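Local coordinates for protein nucleotidyltransferase (Thermus thermophilus HB8, PDB 1WWP) that is of unknown function but probably serves as a substrate-binding partner in nucleotidyl transfer, at residues D24-R29 and A98-L103. Numbering follows the deposited sequence.
Sequences DAAIQR and AIFRRL
The phenyl ring of F100 meets helix 20-49 with its edge: the methyl carbon CB of A26 lies near the ring plane, 3.9 Å from CE1 and equally close to CD1. CG is anti to the backbone N (chi1 -175°) and beside the carbonyl carbon, a torsion that turns the ring edge to A26. L103, nearly one turn further along, touches the same carbon, its CD1 lying 3.7 Å from A26 CB. L103 CD1 also lies 3.7 Å from A26 O, so the leucine covers both side chain and backbone of the alanine, while I27 adds buried surface beside them. No hydrogen bond crosses the interface, and its side-chain contacts are apolar. The axes of the two segments approach to 9.9 Å at an angle of 61°, an oblique helix-helix packing within an all-helical chain of five helices. Helix 2-13 borders it, with L12 against A26 and A13 against L103, and F100 also packs on L15 and P18 of the following loop. D24 and R29 form reciprocal salt bridges with R29 and D24 of the second subunit, placing this packing of helices 20-49 and 93-116 beside the dimer interface.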
# COMPACT_ATOMS: atom_id res chain seq x y z
N ASP A 24 8.12 -3.73 7.16
CA ASP A 24 7.32 -3.70 5.93
C ASP A 24 5.89 -4.15 6.24
O ASP A 24 4.92 -3.58 5.74
CB ASP A 24 7.98 -4.58 4.87
CG ASP A 24 9.27 -3.96 4.33
OD1 ASP A 24 9.98 -4.62 3.55
OD2 ASP A 24 9.55 -2.79 4.70
N ALA A 25 5.77 -5.17 7.09
CA ALA A 25 4.48 -5.69 7.51
C ALA A 25 3.68 -4.64 8.29
O ALA A 25 2.47 -4.54 8.16
CB ALA A 25 4.68 -6.94 8.38
N ALA A 26 4.37 -3.87 9.13
CA ALA A 26 3.71 -2.84 9.92
C ALA A 26 3.18 -1.76 8.97
O ALA A 26 2.13 -1.17 9.20
CB ALA A 26 4.68 -2.22 10.90
N ILE A 27 3.92 -1.51 7.90
CA ILE A 27 3.50 -0.49 6.94
C ILE A 27 2.25 -0.95 6.19
O ILE A 27 1.32 -0.18 5.97
CB ILE A 27 4.65 -0.19 5.98
CG1 ILE A 27 5.77 0.52 6.74
CG2 ILE A 27 4.16 0.64 4.80
CD1 ILE A 27 7.06 0.66 5.95
N GLN A 28 2.24 -2.22 5.81
CA GLN A 28 1.10 -2.80 5.11
C GLN A 28 -0.14 -2.72 6.01
O GLN A 28 -1.22 -2.33 5.57
CB GLN A 28 1.40 -4.26 4.74
CG GLN A 28 0.18 -5.08 4.30
CD GLN A 28 -0.36 -4.67 2.93
OE1 GLN A 28 -1.34 -5.25 2.45
NE2 GLN A 28 0.27 -3.69 2.28
N ARG A 29 0.01 -3.08 7.28
CA ARG A 29 -1.12 -3.05 8.20
C ARG A 29 -1.60 -1.64 8.45
O ARG A 29 -2.79 -1.39 8.63
CB ARG A 29 -0.73 -3.72 9.52
CG ARG A 29 -0.42 -5.20 9.33
CD ARG A 29 -0.00 -5.93 10.63
NE ARG A 29 0.14 -7.35 10.32
CZ ARG A 29 0.46 -8.31 11.18
NH1 ARG A 29 0.68 -8.04 12.46
NH2 ARG A 29 0.57 -9.56 10.74
N ALA A 98 11.34 5.99 8.87
CA ALA A 98 10.68 7.24 9.26
C ALA A 98 9.16 7.05 9.41
O ALA A 98 8.55 7.61 10.32
CB ALA A 98 10.97 8.33 8.22
N ILE A 99 8.54 6.27 8.52
CA ILE A 99 7.10 6.01 8.64
C ILE A 99 6.88 5.18 9.90
O ILE A 99 5.99 5.47 10.71
CB ILE A 99 6.53 5.20 7.44
CG1 ILE A 99 6.70 5.96 6.13
CG2 ILE A 99 5.05 4.92 7.67
CD1 ILE A 99 5.90 7.23 6.07
N PHE A 100 7.69 4.14 10.07
CA PHE A 100 7.56 3.26 11.23
C PHE A 100 7.62 4.02 12.55
O PHE A 100 6.96 3.64 13.52
CB PHE A 100 8.63 2.18 11.22
CG PHE A 100 8.48 1.18 12.33
CD1 PHE A 100 7.48 0.20 12.27
CD2 PHE A 100 9.26 1.26 13.47
CE1 PHE A 100 7.28 -0.68 13.32
CE2 PHE A 100 9.06 0.38 14.54
CZ PHE A 100 8.07 -0.59 14.47
N ARG A 101 8.43 5.07 12.60
CA ARG A 101 8.57 5.86 13.83
C ARG A 101 7.28 6.59 14.19
O ARG A 101 7.06 6.93 15.36
CB ARG A 101 9.69 6.89 13.69
CG ARG A 101 11.09 6.31 13.51
CD ARG A 101 12.15 7.41 13.53
NE ARG A 101 11.90 8.43 12.51
CZ ARG A 101 12.64 9.52 12.34
NH1 ARG A 101 13.68 9.75 13.13
NH2 ARG A 101 12.34 10.39 11.38
N ARG A 102 6.42 6.81 13.21
CA ARG A 102 5.18 7.51 13.48
C ARG A 102 4.03 6.57 13.79
O ARG A 102 3.04 6.98 14.39
CB ARG A 102 4.81 8.38 12.28
CG ARG A 102 5.88 9.41 11.94
CD ARG A 102 5.94 9.68 10.44
NE ARG A 102 7.17 10.36 10.07
CZ ARG A 102 7.52 10.65 8.81
NH1 ARG A 102 6.73 10.30 7.80
NH2 ARG A 102 8.67 11.28 8.58
N LEU A 103 4.14 5.30 13.40
CA LEU A 103 3.05 4.36 13.63
C LEU A 103 2.50 4.31 15.06
O LEU A 103 1.29 4.20 15.25
CB LEU A 103 3.43 2.95 13.17
CG LEU A 103 3.82 2.83 11.70
CD1 LEU A 103 3.87 1.36 11.33
CD2 LEU A 103 2.80 3.56 10.81